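Local coordinates for protein methyl-accepting/DNA response regulator (Bacillus cereus, PDB 3D6W) that probably acts as a phosphorelay response regulator that binds DNA through its LytTR domain, the part of the longer protein present here, at residues A[20-25]-A[89-94]; A[44-49]-A[64-69]; A[81-86]-A[98-103]. All blocks are in the same frame, centred on the assembly; numbering follows the deposited sequence.

Contact 1: residues A[20-25]-A[89-94]; sequences KVMYLE and NGERVP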
# COMPACT_ATOMS: atom_id res chain seq x y z
N LYS A 20 1.78 12.22 4.02
CA LYS A 20 2.63 13.36 3.92
C LYS A 20 2.48 14.33 5.09
O LYS A 20 3.23 15.32 5.19
CB LYS A 20 2.32 14.10 2.61
CG LYS A 20 2.45 13.23 1.37
CD LYS A 20 3.69 13.52 0.55
CE LYS A 20 3.39 14.44 -0.68
NZ LYS A 20 4.41 15.60 -0.88
N VAL A 21 1.56 14.04 6.00
CA VAL A 21 1.45 14.84 7.24
C VAL A 21 2.49 14.37 8.26
O VAL A 21 2.51 13.17 8.62
CB VAL A 21 0.01 14.75 7.84
CG1 VAL A 21 -0.13 15.66 9.12
CG2 VAL A 21 -1.02 15.10 6.75
N MSE A 22 3.35 15.29 8.69
CA MSE A 22 4.42 15.01 9.62
C MSE A 22 3.96 15.13 11.09
O MSE A 22 4.28 14.30 11.92
CB MSE A 22 5.59 15.97 9.37
CG MSE A 22 6.14 15.90 7.98
SE MSE A 22 7.67 17.02 7.57
CE MSE A 22 6.75 18.67 8.03
N TYR A 23 3.23 16.21 11.36
CA TYR A 23 2.66 16.50 12.67
C TYR A 23 1.55 17.58 12.57
O TYR A 23 1.35 18.23 11.52
CB TYR A 23 3.76 16.88 13.71
CG TYR A 23 4.46 18.20 13.46
CD1 TYR A 23 5.63 18.27 12.72
CD2 TYR A 23 3.95 19.39 14.00
CE1 TYR A 23 6.25 19.45 12.50
CE2 TYR A 23 4.55 20.58 13.78
CZ TYR A 23 5.70 20.62 13.02
OH TYR A 23 6.31 21.85 12.80
N LEU A 24 0.77 17.69 13.63
CA LEU A 24 -0.27 18.71 13.73
C LEU A 24 0.04 19.43 15.01
O LEU A 24 0.50 18.82 15.98
CB LEU A 24 -1.70 18.12 13.76
CG LEU A 24 -2.28 17.41 12.53
CD1 LEU A 24 -1.83 15.93 12.43
CD2 LEU A 24 -3.75 17.43 12.57
N GLU A 25 -0.17 20.75 15.01
CA GLU A 25 0.11 21.56 16.19
C GLU A 25 -1.04 22.51 16.53
O GLU A 25 -1.49 23.28 15.66
CB GLU A 25 1.39 22.39 16.01
CG GLU A 25 1.66 23.30 17.22
CD GLU A 25 2.95 24.06 17.12
OE1 GLU A 25 3.44 24.55 18.18
OE2 GLU A 25 3.46 24.14 15.98
N ASN A 89 12.63 15.76 8.53
CA ASN A 89 13.02 17.03 7.93
C ASN A 89 13.88 17.97 8.84
O ASN A 89 14.06 19.11 8.53
CB ASN A 89 11.76 17.78 7.52
CG ASN A 89 11.02 18.37 8.70
OD1 ASN A 89 11.30 18.06 9.86
ND2 ASN A 89 10.08 19.22 8.42
N GLY A 90 14.35 17.50 9.99
CA GLY A 90 15.15 18.28 10.93
C GLY A 90 14.39 18.95 12.05
O GLY A 90 15.01 19.60 12.92
N GLU A 91 13.05 18.88 12.04
CA GLU A 91 12.30 19.59 13.09
C GLU A 91 12.32 18.76 14.35
O GLU A 91 12.79 17.63 14.32
CB GLU A 91 10.87 19.90 12.71
CG GLU A 91 10.75 20.74 11.45
CD GLU A 91 9.31 21.14 11.21
OE1 GLU A 91 8.78 20.81 10.15
OE2 GLU A 91 8.68 21.77 12.10
N ARG A 92 11.88 19.34 15.47
CA ARG A 92 11.71 18.55 16.69
C ARG A 92 10.34 18.77 17.25
O ARG A 92 9.71 19.80 17.03
CB ARG A 92 12.81 18.81 17.75
CG ARG A 92 12.83 20.25 18.32
CD ARG A 92 14.00 20.50 19.26
NE ARG A 92 15.26 20.28 18.55
CZ ARG A 92 15.87 21.16 17.76
NH1 ARG A 92 15.38 22.37 17.57
NH2 ARG A 92 17.01 20.83 17.17
N VAL A 93 9.87 17.77 17.98
CA VAL A 93 8.54 17.80 18.59
C VAL A 93 8.67 17.24 19.98
O VAL A 93 9.30 16.19 20.16
CB VAL A 93 7.52 16.96 17.75
CG1 VAL A 93 6.17 16.89 18.47
CG2 VAL A 93 7.39 17.53 16.30
N PRO A 94 8.09 17.93 20.99
CA PRO A 94 8.13 17.37 22.32
C PRO A 94 7.04 16.33 22.66
O PRO A 94 5.90 16.45 22.28
CB PRO A 94 7.97 18.61 23.20
CG PRO A 94 7.16 19.54 22.40
CD PRO A 94 7.43 19.24 20.96
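Glu91 OE2 is gripped by a single but very short hydrogen bond, 2.5 Å from Tyr23 OH, and its twin OE1 takes a second, so the carboxylate is held at both ends. The phenol donates to the syn lone pair of OE2, whereas Asn89 ND2 comes to the anti lone pair of Glu91 OE1 at 2.7 Å, with that oxygen close to the amide plane. Asn89 also accepts: its OD1 takes the N-H of Glu91, 2.9 Å from Asn89 OD1 to Glu91 N, which makes an Asx turn and ties backbone and side chain of the same glutamate to one amide. Two donors on one carboxylate should favour its charged form, though Glu25 OE2, at 6.9 Å from Glu91 OE2, may push slightly the other way. The Tyr23 ring stands 73° to the carboxylate plane and meets it at an edge. One ring face, toward its rim, receives Val93 CG2 in a CH-pi contact, 4.3 Å from the Tyr23 centroid. Selenomethionine Met22, bent at its last torsion (chi3 -58°), crosses Asn89 obliquely and lays SE 3.4 Å from Asn89 ND2, while its CE reaches Glu91 OE1 at 3.6 Å. Phe65 of strand 65-68 touches both Tyr23 and Val93. Met22 and Tyr23, neighbours in sequence, both face Asn34 on strand 30-35, a classic beta bulge, which fits both side chains turning toward 89-94, here at the junction between two antiparallel sheets of the LytTR fold.

Contact 2: residues A[44-49]-A[64-69]; sequences YSLQEF and SFIVNV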
# COMPACT_ATOMS: atom_id res chain seq x y z
N TYR A 44 -10.53 21.54 12.44
CA TYR A 44 -10.76 20.53 13.47
C TYR A 44 -9.74 20.65 14.56
O TYR A 44 -8.62 21.09 14.32
CB TYR A 44 -10.67 19.10 12.94
CG TYR A 44 -11.72 18.68 11.96
CD1 TYR A 44 -12.91 19.36 11.81
CD2 TYR A 44 -11.51 17.55 11.19
CE1 TYR A 44 -13.85 18.95 10.88
CE2 TYR A 44 -12.46 17.13 10.26
CZ TYR A 44 -13.61 17.83 10.12
OH TYR A 44 -14.51 17.40 9.20
N SER A 45 -10.12 20.22 15.75
CA SER A 45 -9.28 20.33 16.93
C SER A 45 -8.43 19.08 16.92
O SER A 45 -8.65 18.18 16.12
CB SER A 45 -10.14 20.39 18.21
OG SER A 45 -10.78 19.15 18.43
N LEU A 46 -7.44 19.04 17.81
CA LEU A 46 -6.57 17.89 17.93
C LEU A 46 -7.33 16.69 18.45
O LEU A 46 -7.02 15.53 18.15
CB LEU A 46 -5.39 18.21 18.84
CG LEU A 46 -4.31 19.16 18.30
CD1 LEU A 46 -3.13 19.06 19.21
CD2 LEU A 46 -3.90 18.88 16.83
N GLN A 47 -8.37 16.99 19.22
CA GLN A 47 -9.25 15.95 19.72
C GLN A 47 -10.01 15.29 18.55
O GLN A 47 -10.08 14.05 18.47
CB GLN A 47 -10.19 16.51 20.79
CG GLN A 47 -10.98 15.41 21.52
CD GLN A 47 -12.13 15.95 22.39
OE1 GLN A 47 -12.60 15.28 23.31
NE2 GLN A 47 -12.61 17.13 22.07
N GLU A 48 -10.55 16.11 17.65
CA GLU A 48 -11.22 15.60 16.46
C GLU A 48 -10.29 14.82 15.54
O GLU A 48 -10.61 13.72 15.09
CB GLU A 48 -11.92 16.72 15.71
CG GLU A 48 -13.20 17.17 16.48
CD GLU A 48 -13.75 18.58 16.13
OE1 GLU A 48 -13.04 19.46 15.58
OE2 GLU A 48 -14.93 18.78 16.48
N PHE A 49 -9.12 15.38 15.27
CA PHE A 49 -8.11 14.65 14.51
C PHE A 49 -7.72 13.31 15.14
O PHE A 49 -7.45 12.37 14.42
CB PHE A 49 -6.86 15.51 14.27
CG PHE A 49 -6.96 16.38 13.06
CD1 PHE A 49 -6.95 15.83 11.80
CD2 PHE A 49 -7.04 17.75 13.18
CE1 PHE A 49 -7.03 16.63 10.66
CE2 PHE A 49 -7.11 18.55 12.05
CZ PHE A 49 -7.10 17.99 10.80
N SER A 64 -0.61 19.85 22.76
CA SER A 64 -0.56 20.72 21.59
C SER A 64 -0.08 20.03 20.28
O SER A 64 -0.03 20.69 19.24
CB SER A 64 0.36 21.92 21.91
OG SER A 64 -0.36 22.94 22.63
N PHE A 65 0.25 18.73 20.32
CA PHE A 65 0.81 18.02 19.15
C PHE A 65 0.24 16.66 18.91
O PHE A 65 0.10 15.85 19.85
CB PHE A 65 2.32 17.83 19.30
CG PHE A 65 3.10 19.10 19.25
CD1 PHE A 65 3.35 19.81 20.41
CD2 PHE A 65 3.55 19.60 18.03
CE1 PHE A 65 4.07 21.07 20.35
CE2 PHE A 65 4.26 20.80 17.96
CZ PHE A 65 4.52 21.54 19.13
N ILE A 66 -0.05 16.39 17.64
CA ILE A 66 -0.19 15.03 17.14
C ILE A 66 0.98 14.76 16.15
O ILE A 66 1.23 15.54 15.23
CB ILE A 66 -1.54 14.76 16.45
CG1 ILE A 66 -2.71 14.91 17.43
CG2 ILE A 66 -1.52 13.34 15.75
CD1 ILE A 66 -4.03 14.90 16.78
N VAL A 67 1.70 13.66 16.36
CA VAL A 67 2.82 13.30 15.49
C VAL A 67 2.49 12.07 14.60
O VAL A 67 1.72 11.14 14.99
CB VAL A 67 4.14 13.10 16.33
CG1 VAL A 67 4.14 11.79 17.10
CG2 VAL A 67 5.41 13.20 15.43
N ASN A 68 3.04 12.08 13.39
CA ASN A 68 3.05 10.88 12.52
C ASN A 68 4.33 10.11 12.79
O ASN A 68 5.41 10.57 12.45
CB ASN A 68 3.01 11.31 11.04
CG ASN A 68 2.75 10.16 10.09
OD1 ASN A 68 2.99 9.04 10.40
ND2 ASN A 68 2.30 10.48 8.88
N VAL A 69 4.21 8.91 13.35
CA VAL A 69 5.38 8.10 13.72
C VAL A 69 6.20 7.73 12.49
O VAL A 69 7.39 7.38 12.63
CB VAL A 69 4.99 6.81 14.54
CG1 VAL A 69 4.01 7.18 15.72
CG2 VAL A 69 4.37 5.77 13.66
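Helix 46-52 lies against an antiparallel sheet of the LytTR domain, and its first turn, closed by a capping box, is brought onto strand 65-68 by Leu46 and Ile66. These two side chains run in opposite directions and slide past one another, each reaching for the backbone the other comes from. Leu46 CG and Ile66 CG1 both lie anti to their carbonyl carbons, and Ile66 stays extended to its tip (chi2 170°), so CD1 arrives under the helix rather than folding back on the strand. There Ile66 CD1 meets Leu46 CD2 at 4.0 Å and Phe49 CB at 3.8 Å. Phe49 takes part with its CB alone; the ring turns off toward His42, which it meets edge to face. Leu46 makes the return reach with its other methyl: CD1 passes alongside the strand to Ser64 C at 3.4 Å and Phe65 N at 3.6 Å, so that it lies on the peptide link where the strand begins. Leu24 and Ala26 of the neighbouring strand 21-27 and Arg60 of strand 58-62 also touch Leu46, placing it over the side of the sheet that ends in strand 58-62. The helix start is fixed by reciprocal bonds: Glu48 N donates to Ser45 OG at 3.1 Å, and Ser45 N donates to Glu48 OE1 at 3.0 Å, approaching from above the carboxylate plane. Gln47 and Glu48 point away from the strand, as expected for a helix with one buried side. No hydrogen bond crosses between the two segments; the closest approach is a methyl to a carbonyl, Ile66 CD1 to Leu46 O at 3.3 Å.

Contact 3: residues A[81-86]-A[98-103]; sequences STFLLS and SYASYF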
# COMPACT_ATOMS: atom_id res chain seq x y z
N SER A 81 11.73 12.95 32.47
CA SER A 81 10.25 12.82 32.39
C SER A 81 9.62 12.97 30.96
O SER A 81 8.46 12.66 30.77
CB SER A 81 9.61 13.84 33.32
OG SER A 81 10.15 15.12 33.05
N THR A 82 10.38 13.44 29.98
CA THR A 82 9.88 13.76 28.64
C THR A 82 10.72 13.07 27.56
O THR A 82 11.83 12.55 27.84
CB THR A 82 9.99 15.28 28.36
OG1 THR A 82 11.35 15.66 28.49
CG2 THR A 82 9.16 16.13 29.30
N PHE A 83 10.20 13.09 26.32
CA PHE A 83 10.99 12.77 25.11
C PHE A 83 11.02 13.95 24.16
O PHE A 83 10.21 14.87 24.24
CB PHE A 83 10.45 11.55 24.36
CG PHE A 83 10.31 10.31 25.21
CD1 PHE A 83 11.43 9.53 25.53
CD2 PHE A 83 9.06 9.91 25.69
CE1 PHE A 83 11.31 8.40 26.31
CE2 PHE A 83 8.94 8.76 26.47
CZ PHE A 83 10.06 8.02 26.78
N LEU A 84 11.97 13.92 23.27
CA LEU A 84 12.04 14.89 22.22
C LEU A 84 12.17 14.07 20.96
O LEU A 84 12.97 13.12 20.92
CB LEU A 84 13.27 15.77 22.43
CG LEU A 84 13.39 17.09 21.76
CD1 LEU A 84 12.01 17.81 21.73
CD2 LEU A 84 14.51 17.89 22.50
N LEU A 85 11.35 14.40 19.96
CA LEU A 85 11.31 13.66 18.70
C LEU A 85 12.07 14.44 17.66
O LEU A 85 11.80 15.58 17.38
CB LEU A 85 9.85 13.45 18.24
CG LEU A 85 8.87 12.93 19.30
CD1 LEU A 85 7.47 12.70 18.72
CD2 LEU A 85 9.44 11.69 19.98
N SER A 86 13.04 13.77 17.08
CA SER A 86 13.75 14.25 15.92
C SER A 86 12.97 13.83 14.69
O SER A 86 12.83 12.63 14.45
CB SER A 86 15.15 13.59 15.90
OG SER A 86 16.06 14.24 15.02
N SER A 98 3.20 14.41 30.63
CA SER A 98 1.90 13.90 30.91
C SER A 98 1.45 12.86 29.86
O SER A 98 0.60 12.00 30.15
CB SER A 98 0.93 15.06 31.12
OG SER A 98 -0.00 15.18 30.08
N TYR A 99 2.04 12.93 28.67
CA TYR A 99 1.84 11.95 27.60
C TYR A 99 2.95 10.90 27.46
O TYR A 99 2.82 9.94 26.70
CB TYR A 99 1.70 12.68 26.27
CG TYR A 99 0.35 13.29 26.08
CD1 TYR A 99 0.04 14.52 26.64
CD2 TYR A 99 -0.63 12.63 25.38
CE1 TYR A 99 -1.19 15.08 26.45
CE2 TYR A 99 -1.82 13.19 25.18
CZ TYR A 99 -2.10 14.40 25.70
OH TYR A 99 -3.35 14.92 25.52
N ALA A 100 4.04 11.07 28.20
CA ALA A 100 5.22 10.26 27.96
C ALA A 100 4.96 8.74 28.15
O ALA A 100 5.48 7.95 27.37
CB ALA A 100 6.41 10.77 28.81
N SER A 101 4.14 8.34 29.14
CA SER A 101 3.85 6.89 29.33
C SER A 101 2.99 6.29 28.26
O SER A 101 3.27 5.18 27.80
CB SER A 101 3.19 6.58 30.68
OG SER A 101 4.08 7.00 31.71
N TYR A 102 1.95 7.01 27.89
CA TYR A 102 1.05 6.63 26.80
C TYR A 102 1.88 6.54 25.54
O TYR A 102 1.83 5.54 24.85
CB TYR A 102 -0.09 7.67 26.70
CG TYR A 102 -1.00 7.59 25.50
CD1 TYR A 102 -2.04 6.69 25.42
CD2 TYR A 102 -0.83 8.49 24.44
CE1 TYR A 102 -2.87 6.66 24.28
CE2 TYR A 102 -1.63 8.48 23.32
CZ TYR A 102 -2.65 7.59 23.24
OH TYR A 102 -3.42 7.61 22.08
N PHE A 103 2.71 7.54 25.28
CA PHE A 103 3.52 7.51 24.07
C PHE A 103 4.39 6.24 24.02
O PHE A 103 4.35 5.52 23.06
CB PHE A 103 4.38 8.79 23.96
CG PHE A 103 5.20 8.88 22.71
CD1 PHE A 103 4.62 9.33 21.52
CD2 PHE A 103 6.52 8.48 22.70
CE1 PHE A 103 5.36 9.44 20.37
CE2 PHE A 103 7.27 8.57 21.56
CZ PHE A 103 6.70 9.06 20.39
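Phe103 leaves helix 100-107 with its CG anti to the backbone N (chi1 -177°), and from CB onward the ring heads for strand 83-87. The first ring atom to meet the strand is CD2, 4.2 Å from Phe83 CD2, where the two aromatic side chains cross obliquely. One step farther, Phe103 CE2 lies 4.1 Å from Leu85 CD2. At the tip, Phe103 CZ packs against both Leu85 methyls, CD2 at 3.8 Å being the nearer, so leucine and phenylalanine meet tip to tip. One turn back along the helix, Ala100 is small enough to bring the backbone close: its CB touches Ser81 O at 3.4 Å and also Phe83 CE2, while its carbonyl O lies at that ring's edge, in plane, 3.7 Å from Phe83 CE2. The side chains that meet are apolar, two carbonyl oxygens lie against them, and no hydrogen bond links the segments. Within the LytTR domain the contact seats the C-terminal helix on the middle strand of the three-strand antiparallel sheet (72-76, 83-87, 92-95), with Phe103 also against Val95 of strand 92-95 and Ile59 and Cys61 of strand 58-62.

Overall arrangement
Contacts 1 and 2, with centres about 11 Å apart, share the sheet where strands 21-27 and 65-68 pair, Leu24 N lying 2.7 Å from Ile66 O. Contact 1 meets contact 3, about 14 Å away between centres, through the sheet of strands 83-87 and 92-95: Val93 O is 2.7 Å from Leu85 N. Contacts 2 and 3 join by packing, Val67 CG1 to Leu85 CD1 at 3.8 Å. Both segments of contact 2 fall between those of contact 1 in the sequence. Ile72 and Asp88 are magnesium-binding positions seen in a structure of this protein, though no ion is bound to them in this chain; nearest side-chain atoms of Leu85 and Ile72 are about 4 Å apart, those of Asn89 and Asp88 about 5 Å.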